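Local coordinates for protein acyl-CoA dehydrogenase (Slackia heliotrinireducens, PDB 4RM7) that belongs to the acyl-CoA dehydrogenase family, with helical N- and C-terminal domains and a beta-sheet middle domain, in an assembly of four chains, at residues L70-L75 with V302-R307; R246-C250 with V319-K323. All coordinates share one frame; numbering follows the deposited sequence.

Contact 1 of 2, residues L70-L75 with V302-R307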
loop_
_atom_site.group_PDB
_atom_site.type_symbol
_atom_site.label_atom_id
_atom_site.label_comp_id
_atom_site.label_asym_id
_atom_site.label_seq_id
_atom_site.Cartn_x
_atom_site.Cartn_y
_atom_site.Cartn_z
ATOM N N LEU A 70 -12.563 -31.469 0.974
ATOM C CA LEU A 70 -11.873 -30.291 0.437
ATOM C C LEU A 70 -10.667 -29.816 1.274
ATOM O O LEU A 70 -9.624 -29.481 0.717
ATOM C CB LEU A 70 -12.864 -29.136 0.271
ATOM C CG LEU A 70 -12.344 -27.952 -0.544
ATOM C CD1 LEU A 70 -11.891 -28.378 -1.912
ATOM C CD2 LEU A 70 -13.409 -26.932 -0.701
ATOM N N PHE A 71 -10.806 -29.781 2.597
ATOM C CA PHE A 71 -9.688 -29.411 3.452
ATOM C C PHE A 71 -8.514 -30.352 3.204
ATOM O O PHE A 71 -7.374 -29.904 3.097
ATOM C CB PHE A 71 -10.081 -29.436 4.926
ATOM C CG PHE A 71 -8.987 -28.985 5.852
ATOM C CD1 PHE A 71 -8.327 -27.780 5.635
ATOM C CD2 PHE A 71 -8.612 -29.755 6.944
ATOM C CE1 PHE A 71 -7.301 -27.347 6.497
ATOM C CE2 PHE A 71 -7.577 -29.334 7.815
ATOM C CZ PHE A 71 -6.931 -28.127 7.590
ATOM N N ALA A 72 -8.796 -31.649 3.087
ATOM C CA ALA A 72 -7.744 -32.625 2.794
ATOM C C ALA A 72 -7.061 -32.331 1.461
ATOM O O ALA A 72 -5.829 -32.343 1.365
ATOM C CB ALA A 72 -8.305 -34.039 2.794
ATOM N N GLN A 73 -7.871 -32.078 0.439
ATOM C CA GLN A 73 -7.362 -31.714 -0.870
ATOM C C GLN A 73 -6.457 -30.482 -0.806
ATOM O O GLN A 73 -5.419 -30.422 -1.464
ATOM C CB GLN A 73 -8.522 -31.467 -1.825
ATOM C CG GLN A 73 -9.174 -32.731 -2.343
ATOM C CD GLN A 73 -10.412 -32.424 -3.175
ATOM O OE1 GLN A 73 -11.127 -31.444 -2.907
ATOM N NE2 GLN A 73 -10.668 -33.249 -4.195
ATOM N N VAL A 74 -6.866 -29.509 -0.000
ATOM C CA VAL A 74 -6.111 -28.293 0.211
ATOM C C VAL A 74 -4.754 -28.556 0.861
ATOM O O VAL A 74 -3.729 -27.995 0.450
ATOM C CB VAL A 74 -6.929 -27.321 1.061
ATOM C CG1 VAL A 74 -6.042 -26.292 1.748
ATOM C CG2 VAL A 74 -7.959 -26.657 0.193
ATOM N N LEU A 75 -4.734 -29.422 1.863
ATOM C CA LEU A 75 -3.469 -29.782 2.488
ATOM C C LEU A 75 -2.554 -30.467 1.468
ATOM O O LEU A 75 -1.346 -30.214 1.452
ATOM C CB LEU A 75 -3.691 -30.682 3.706
ATOM C CG LEU A 75 -4.462 -30.076 4.882
ATOM C CD1 LEU A 75 -4.700 -31.140 5.959
ATOM C CD2 LEU A 75 -3.737 -28.850 5.465
ATOM N N VAL A 302 -7.852 -19.682 3.289
ATOM C CA VAL A 302 -7.961 -20.900 2.495
ATOM C C VAL A 302 -8.521 -22.052 3.343
ATOM O O VAL A 302 -9.540 -22.656 2.989
ATOM C CB VAL A 302 -6.612 -21.268 1.886
ATOM C CG1 VAL A 302 -6.706 -22.583 1.136
ATOM C CG2 VAL A 302 -6.182 -20.174 0.935
ATOM N N TYR A 303 -7.904 -22.308 4.493
ATOM C CA TYR A 303 -8.386 -23.356 5.392
ATOM C C TYR A 303 -9.812 -23.126 5.858
ATOM O O TYR A 303 -10.578 -24.084 6.044
ATOM C CB TYR A 303 -7.502 -23.483 6.630
ATOM C CG TYR A 303 -6.136 -24.079 6.376
ATOM C CD1 TYR A 303 -5.302 -24.418 7.449
ATOM C CD2 TYR A 303 -5.667 -24.305 5.081
ATOM C CE1 TYR A 303 -4.043 -24.967 7.241
ATOM C CE2 TYR A 303 -4.385 -24.842 4.867
ATOM C CZ TYR A 303 -3.586 -25.158 5.961
ATOM O OH TYR A 303 -2.353 -25.708 5.785
ATOM N N GLY A 304 -10.172 -21.867 6.081
ATOM C CA GLY A 304 -11.514 -21.566 6.576
ATOM C C GLY A 304 -12.549 -21.887 5.500
ATOM O O GLY A 304 -13.544 -22.562 5.763
ATOM N N ALA A 305 -12.303 -21.424 4.273
ATOM C CA ALA A 305 -13.236 -21.674 3.176
ATOM C C ALA A 305 -13.370 -23.172 2.960
ATOM O O ALA A 305 -14.468 -23.674 2.749
ATOM C CB ALA A 305 -12.783 -20.976 1.880
ATOM N N ALA A 306 -12.252 -23.888 3.038
ATOM C CA ALA A 306 -12.277 -25.325 2.816
ATOM C C ALA A 306 -13.040 -26.060 3.916
ATOM O O ALA A 306 -13.810 -26.983 3.639
ATOM C CB ALA A 306 -10.876 -25.866 2.704
ATOM N N ARG A 307 -12.829 -25.666 5.165
ATOM C CA ARG A 307 -13.489 -26.363 6.259
ATOM C C ARG A 307 -14.996 -26.081 6.244
ATOM O O ARG A 307 -15.784 -26.950 6.615
ATOM C CB ARG A 307 -12.858 -25.989 7.612
ATOM C CG ARG A 307 -11.487 -26.632 7.871
ATOM C CD ARG A 307 -10.932 -26.282 9.265
ATOM N NE ARG A 307 -10.058 -27.308 9.845
ATOM C CZ ARG A 307 -8.939 -27.039 10.539
ATOM N NH1 ARG A 307 -8.538 -25.781 10.742
ATOM N NH2 ARG A 307 -8.201 -28.027 11.040
#
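Phe71 meets Tyr303, Ala306 and Arg307 at once. Its ring stands edge-on to the Tyr303 ring in a T-shaped pair. CE1 of Phe71 points into the tyrosine face, 3.5 Å from CG of Tyr303. The centroids are 5.0 Å apart and the planes meet at 81°. One face of the phenylalanine carries the Arg307 side chain, which runs alongside it in the same direction. Near the root of the ring, CG of Arg307 makes a CH-pi contact, 4.2 Å from the Phe71 centroid. Further out the guanidinium lies over the rim as an off-centre cation-pi partner, tilted 31° from the ring plane. NH2 of Arg307 is 3.5 Å from CE2 of Phe71. The opposite face of the ring is covered by CD1 of Leu75, one helical turn on.

With chi1 at -177°, the ring of Phe71 swings away from its own backbone N and across to the second helix. The small Ala306 lets the backbones come close. Its CB lies 3.8 Å from CA of Phe71, and CG of Leu70 and CG2 of Val74 pack against the same methyl. The other branch of Val74, CG1, touches both CG1 of Val302, at 3.8 Å, and CE2 of Tyr303. CD2 of Leu75 touches the hydroxyl end of Tyr303.

Further out, Asp310 accepts hydrogen bonds from the backbone N of both Leu70 and Phe71, and so ties the start of helix 70-84 to helix 282-311. Glu12 forms a long, weak ion pair with Arg307.

The axes of the two segments approach to 8.6 Å and run roughly antiparallel. This is close helix-helix packing between the N-terminal and C-terminal helical domains of the acyl-CoA dehydrogenase fold.

Contact 2 of 2, residues R246-C250 with V319-K323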
loop_
_atom_site.group_PDB
_atom_site.type_symbol
_atom_site.label_atom_id
_atom_site.label_comp_id
_atom_site.label_asym_id
_atom_site.label_seq_id
_atom_site.Cartn_x
_atom_site.Cartn_y
_atom_site.Cartn_z
ATOM N N ARG A 246 -11.217 -22.160 -7.313
ATOM C CA ARG A 246 -10.624 -21.022 -6.640
ATOM C C ARG A 246 -9.935 -21.449 -5.348
ATOM O O ARG A 246 -8.858 -20.947 -5.027
ATOM C CB ARG A 246 -11.673 -19.959 -6.346
ATOM C CG ARG A 246 -12.250 -19.374 -7.586
ATOM C CD ARG A 246 -13.095 -18.190 -7.325
ATOM N NE ARG A 246 -13.763 -17.809 -8.564
ATOM C CZ ARG A 246 -15.074 -17.702 -8.702
ATOM N NH1 ARG A 246 -15.874 -17.919 -7.670
ATOM N NH2 ARG A 246 -15.578 -17.364 -9.873
ATOM N N VAL A 247 -10.536 -22.383 -4.616
ATOM C CA VAL A 247 -9.902 -22.859 -3.395
ATOM C C VAL A 247 -8.572 -23.551 -3.729
ATOM O O VAL A 247 -7.540 -23.264 -3.120
ATOM C CB VAL A 247 -10.817 -23.799 -2.602
ATOM C CG1 VAL A 247 -10.153 -24.172 -1.292
ATOM C CG2 VAL A 247 -12.173 -23.110 -2.333
ATOM N N PHE A 248 -8.605 -24.425 -4.726
ATOM C CA PHE A 248 -7.416 -25.096 -5.222
ATOM C C PHE A 248 -6.324 -24.122 -5.612
ATOM O O PHE A 248 -5.168 -24.297 -5.236
ATOM C CB PHE A 248 -7.766 -25.967 -6.423
ATOM C CG PHE A 248 -8.595 -27.152 -6.075
ATOM C CD1 PHE A 248 -8.755 -27.528 -4.746
ATOM C CD2 PHE A 248 -9.226 -27.894 -7.070
ATOM C CE1 PHE A 248 -9.522 -28.624 -4.421
ATOM C CE2 PHE A 248 -10.001 -28.999 -6.752
ATOM C CZ PHE A 248 -10.159 -29.365 -5.429
ATOM N N THR A 249 -6.695 -23.097 -6.364
ATOM C CA THR A 249 -5.725 -22.131 -6.848
ATOM C C THR A 249 -5.106 -21.346 -5.700
ATOM O O THR A 249 -3.901 -21.073 -5.680
ATOM C CB THR A 249 -6.370 -21.181 -7.851
ATOM O OG1 THR A 249 -6.594 -21.898 -9.060
ATOM C CG2 THR A 249 -5.468 -20.020 -8.153
ATOM N N CYS A 250 -5.923 -21.021 -4.711
ATOM C CA CYS A 250 -5.412 -20.288 -3.566
ATOM C C CYS A 250 -4.508 -21.169 -2.695
ATOM O O CYS A 250 -3.476 -20.705 -2.207
ATOM C CB CYS A 250 -6.569 -19.683 -2.765
ATOM S SG CYS A 250 -7.373 -18.331 -3.713
ATOM N N VAL A 319 -15.341 -17.680 -0.220
ATOM C CA VAL A 319 -14.520 -18.019 -1.375
ATOM C C VAL A 319 -14.137 -16.763 -2.160
ATOM O O VAL A 319 -13.023 -16.639 -2.656
ATOM C CB VAL A 319 -15.256 -19.022 -2.276
ATOM C CG1 VAL A 319 -14.595 -19.127 -3.656
ATOM C CG2 VAL A 319 -15.324 -20.392 -1.581
ATOM N N ALA A 320 -15.052 -15.812 -2.238
ATOM C CA ALA A 320 -14.760 -14.562 -2.922
ATOM C C ALA A 320 -13.698 -13.737 -2.173
ATOM O O ALA A 320 -12.815 -13.144 -2.793
ATOM C CB ALA A 320 -16.049 -13.756 -3.106
ATOM N N LEU A 321 -13.779 -13.691 -0.847
ATOM C CA LEU A 321 -12.837 -12.879 -0.069
ATOM C C LEU A 321 -11.446 -13.510 -0.115
ATOM O O LEU A 321 -10.459 -12.832 -0.323
ATOM C CB LEU A 321 -13.311 -12.713 1.382
ATOM C CG LEU A 321 -14.598 -11.903 1.585
ATOM C CD1 LEU A 321 -14.945 -11.814 3.063
ATOM C CD2 LEU A 321 -14.475 -10.507 0.973
HETATM N N MSE A 322 -11.396 -14.823 0.068
HETATM C CA MSE A 322 -10.197 -15.617 -0.129
HETATM C C MSE A 322 -9.543 -15.356 -1.493
HETATM O O MSE A 322 -8.369 -15.046 -1.567
HETATM C CB MSE A 322 -10.546 -17.106 0.012
HETATM C CG MSE A 322 -9.401 -18.039 -0.262
HETATM SE SE MSE A 322 -10.053 -19.782 -0.791
HETATM C CE MSE A 322 -10.621 -19.286 -2.602
ATOM N N LYS A 323 -10.301 -15.466 -2.574
ATOM C CA LYS A 323 -9.710 -15.294 -3.901
ATOM C C LYS A 323 -9.246 -13.861 -4.128
ATOM O O LYS A 323 -8.326 -13.616 -4.895
ATOM C CB LYS A 323 -10.704 -15.705 -4.996
ATOM C CG LYS A 323 -10.103 -15.743 -6.395
ATOM C CD LYS A 323 -8.820 -16.571 -6.399
ATOM C CE LYS A 323 -8.339 -16.887 -7.811
ATOM N NZ LYS A 323 -8.089 -15.669 -8.620
#
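Met322, modelled as selenomethionine, reaches from helix 316-341 to Cys250 and Arg246 on helix 234-270. Both helices belong to the C-terminal helical domain of the acyl-CoA dehydrogenase fold. Their segments run at 30° to each other, with axes 9.8 Å apart.

CB of Met322 leads toward the other helix. CG, anti to the backbone N (chi1 176°), comes next to the Cys250 side chain, near both CB and SG. SE then sits 4.0 Å from CB of Cys250 and equally near CA of Val247. Rotation about the CG-SE bond (chi3 74°) bends the chain, and CE turns in against the backbone. It lies 3.4 Å from O of Arg246, and also meets CB of Arg246, CG2 of Val247 and SG of Cys250.

Val319, one turn earlier, packs CG1 against CB and CD of Arg246, whose extended side chain crosses it at about a right angle. Lys323 crosses the same arginine, with CG near CD. The charged ends stay apart, NE of Arg246 being 6.1 Å from NZ of Lys323. NE hydrogen-bonds to the backbone O of Asp366, while NZ hydrogen-bonds to the carbonyls of Tyr362, Ala365 and Gly367. Thr249 hydrogen-bonds through OG1 to the carboxylate of Asp366. On its way to those carbonyls the lysine passes Cys250, with CD of Lys323 3.5 Å from SG.

How the contacts relate
The centres of contact 1 and contact 2 lie 10 Å apart, and the two touch. Helix 234-270 touches both partners of contact 1. CG1 of Val247 is 3.6 Å from CG2 of Val74, and CB of Cys250 is 3.8 Å from CG2 of Val302. Phe248, which points away from 319-323, packs against 70-75 instead, its CE1 3.5 Å from CD1 of Leu70. Met322 of contact 2 also touches Val302 and Ala305, so helix 316-341 reaches segment 302-307 directly. Helices 234-270, 282-311 and 316-341 follow one another in the chain. Contact 2 joins the first and third, and contact 1 adds helix 70-84 of the N-terminal domain.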